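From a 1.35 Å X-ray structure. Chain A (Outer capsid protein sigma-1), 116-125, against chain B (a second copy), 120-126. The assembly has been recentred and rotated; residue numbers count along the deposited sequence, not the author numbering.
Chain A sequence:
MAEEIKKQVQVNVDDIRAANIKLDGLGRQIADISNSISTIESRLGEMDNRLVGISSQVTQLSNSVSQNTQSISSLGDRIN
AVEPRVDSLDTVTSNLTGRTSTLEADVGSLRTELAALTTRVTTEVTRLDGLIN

Chain A, residues 116-125: ALTTRVTTEV
Chain B, residues 120-126: RVTTEVT

How do the two backbones lie against each other? Both stretches are helical throughout, interior pieces of longer helices, with phi/psi near -64/-43 and i to i+4 backbone hydrogen bonds from N to O, such as A:Glu124 N to A:Arg120 O at 2.8 Å. They run parallel, their axes only 4° apart and 11.3 Å distant at closest approach. The register is in step at A:Val121 and B:Val121, whose CA atoms lie 7.2 Å apart; the CA atoms of A:Glu124 and B:Val125 repeat that spacing a turn later.

What forms the apolar centre? B:Val121 (chi1 t, 170°) points toward chain A and loses 80 Å² of the 291 Å² buried in total. B:Val121 CG2 meets A:Val121 CG2 at 3.8 Å and A:Leu117 CD1 at 4.2 Å. A:Val121 (chi1 t, 169°) points sideways, as does A:Leu117, but the longer leucine chain, with chi1 t and chi2 p, brings its end nearer. Compact branched side chains suit this buried spot, filling space without leaving polar groups unpaired.

How does an arginine join the contact? A:Arg120 points toward chain B and extends with chi1, chi2 and chi3 all t and chi4 at -144°. One face of the A:Arg120 guanidinium lies over B:Val121 CG1, 3.6 Å from A:Arg120 CZ, while at the edge A:Arg120 NH2 donates a hydrogen bond to B:Thr122 OG1 (2.7 Å, N-H...O angle 153°). The extended chain thus lays its guanidinium over a valine methyl and still reaches a polar partner on exposed B:Thr122 (chi1 m).

What continues the contact along the helices? A:Glu124, with chi1 m, chi2 m and chi3 -89°, points toward chain B, and A:Glu124 OE1 comes to 3.2 Å from CG1 of B:Val125 (chi1 t). The glutamate's carboxylate oxygens are hydrogen-bonded just outside the stretches, so the approach to a methyl does not leave them unsatisfied.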

# COMPACT_ATOMS: atom_id res chain seq x y z
N ALA A 116 -4.35 -52.91 46.98
CA ALA A 116 -3.98 -54.30 47.19
C ALA A 116 -3.18 -54.44 48.49
O ALA A 116 -3.38 -55.41 49.24
CB ALA A 116 -3.15 -54.82 46.02
N LEU A 117 -2.31 -53.46 48.79
CA LEU A 117 -1.55 -53.54 50.05
C LEU A 117 -2.48 -53.33 51.27
O LEU A 117 -2.33 -54.01 52.29
CB LEU A 117 -0.42 -52.52 50.00
CG LEU A 117 0.53 -52.60 51.21
CD1 LEU A 117 1.22 -53.94 51.27
CD2 LEU A 117 1.58 -51.46 51.19
N THR A 118 -3.48 -52.46 51.15
CA THR A 118 -4.49 -52.29 52.21
C THR A 118 -5.21 -53.63 52.46
O THR A 118 -5.35 -54.05 53.62
CB THR A 118 -5.47 -51.23 51.75
OG1 THR A 118 -4.76 -49.99 51.56
CG2 THR A 118 -6.60 -51.05 52.73
N THR A 119 -5.61 -54.33 51.39
CA THR A 119 -6.30 -55.63 51.53
C THR A 119 -5.30 -56.62 52.16
O THR A 119 -5.70 -57.44 53.00
CB THR A 119 -6.73 -56.06 50.10
OG1 THR A 119 -7.71 -55.16 49.60
CG2 THR A 119 -7.30 -57.53 50.03
N ARG A 120 -4.03 -56.63 51.73
CA ARG A 120 -3.04 -57.57 52.25
C ARG A 120 -2.87 -57.34 53.78
O ARG A 120 -2.82 -58.31 54.53
CB ARG A 120 -1.73 -57.37 51.51
CG ARG A 120 -0.58 -58.16 52.10
CD ARG A 120 0.70 -57.91 51.34
NE ARG A 120 1.76 -58.61 52.06
CZ ARG A 120 3.01 -58.21 52.21
NH1 ARG A 120 3.44 -57.05 51.67
NH2 ARG A 120 3.85 -58.95 52.94
N VAL A 121 -2.78 -56.08 54.24
CA VAL A 121 -2.66 -55.84 55.68
C VAL A 121 -3.90 -56.43 56.40
O VAL A 121 -3.76 -57.12 57.40
CB VAL A 121 -2.50 -54.34 55.97
CG1 VAL A 121 -2.65 -54.00 57.49
CG2 VAL A 121 -1.13 -53.85 55.40
N THR A 122 -5.11 -56.23 55.86
CA THR A 122 -6.29 -56.83 56.49
C THR A 122 -6.19 -58.36 56.50
O THR A 122 -6.44 -58.96 57.59
CB THR A 122 -7.53 -56.37 55.72
OG1 THR A 122 -7.63 -55.00 55.82
CG2 THR A 122 -8.85 -57.07 56.28
N THR A 123 -5.85 -59.00 55.38
CA THR A 123 -5.74 -60.47 55.25
C THR A 123 -4.72 -60.98 56.28
O THR A 123 -4.99 -61.95 57.04
CB THR A 123 -5.24 -60.82 53.82
OG1 THR A 123 -6.22 -60.44 52.88
CG2 THR A 123 -4.91 -62.35 53.65
N GLU A 124 -3.55 -60.34 56.35
CA GLU A 124 -2.50 -60.84 57.22
C GLU A 124 -2.78 -60.58 58.69
O GLU A 124 -2.49 -61.50 59.51
CB GLU A 124 -1.15 -60.26 56.82
CG GLU A 124 -0.71 -60.72 55.43
CD GLU A 124 -0.41 -62.20 55.37
OE1 GLU A 124 0.76 -62.55 55.64
OE2 GLU A 124 -1.34 -63.04 55.30
N VAL A 125 -3.38 -59.45 59.08
CA VAL A 125 -3.71 -59.21 60.48
C VAL A 125 -4.82 -60.23 60.88
O VAL A 125 -4.73 -60.81 61.96
CB VAL A 125 -4.15 -57.77 60.67
CG1 VAL A 125 -4.82 -57.59 62.03
CG2 VAL A 125 -2.96 -56.79 60.49
N ARG B 120 8.02 -53.32 54.58
CA ARG B 120 7.77 -53.27 56.02
C ARG B 120 6.68 -54.28 56.43
O ARG B 120 6.80 -54.98 57.43
CB ARG B 120 7.42 -51.85 56.44
CG ARG B 120 7.06 -51.74 57.89
CD ARG B 120 6.83 -50.29 58.27
NE ARG B 120 6.45 -50.29 59.68
CZ ARG B 120 5.43 -49.60 60.19
NH1 ARG B 120 4.68 -48.81 59.40
NH2 ARG B 120 5.13 -49.72 61.48
N VAL B 121 5.60 -54.37 55.64
CA VAL B 121 4.53 -55.33 55.97
C VAL B 121 5.15 -56.72 55.94
O VAL B 121 4.92 -57.52 56.86
CB VAL B 121 3.35 -55.19 55.03
CG1 VAL B 121 2.35 -56.33 55.20
CG2 VAL B 121 2.67 -53.81 55.20
N THR B 122 5.99 -57.03 54.90
CA THR B 122 6.61 -58.37 54.91
C THR B 122 7.48 -58.57 56.10
O THR B 122 7.37 -59.63 56.76
CB THR B 122 7.40 -58.54 53.61
OG1 THR B 122 6.47 -58.46 52.53
CG2 THR B 122 8.13 -59.93 53.60
N THR B 123 8.34 -57.61 56.46
CA THR B 123 9.24 -57.71 57.61
C THR B 123 8.44 -58.00 58.86
O THR B 123 8.78 -58.93 59.62
CB THR B 123 10.02 -56.38 57.77
OG1 THR B 123 10.84 -56.23 56.63
CG2 THR B 123 10.93 -56.36 59.06
N GLU B 124 7.39 -57.20 59.12
CA GLU B 124 6.69 -57.36 60.39
C GLU B 124 5.86 -58.60 60.45
O GLU B 124 5.82 -59.26 61.51
CB GLU B 124 5.79 -56.13 60.67
CG GLU B 124 6.65 -54.86 60.85
CD GLU B 124 7.60 -54.91 62.05
OE1 GLU B 124 7.40 -55.69 63.00
OE2 GLU B 124 8.66 -54.26 61.93
N VAL B 125 5.21 -58.99 59.33
CA VAL B 125 4.39 -60.21 59.33
C VAL B 125 5.33 -61.44 59.49
O VAL B 125 5.03 -62.38 60.27
CB VAL B 125 3.54 -60.32 58.08
CG1 VAL B 125 2.92 -61.72 57.92
CG2 VAL B 125 2.47 -59.23 58.07
N THR B 126 6.50 -61.43 58.82
CA THR B 126 7.43 -62.54 58.97
C THR B 126 7.88 -62.67 60.43
O THR B 126 7.90 -63.80 60.99
CB THR B 126 8.65 -62.34 58.04
OG1 THR B 126 8.22 -62.32 56.69
CG2 THR B 126 9.69 -63.47 58.21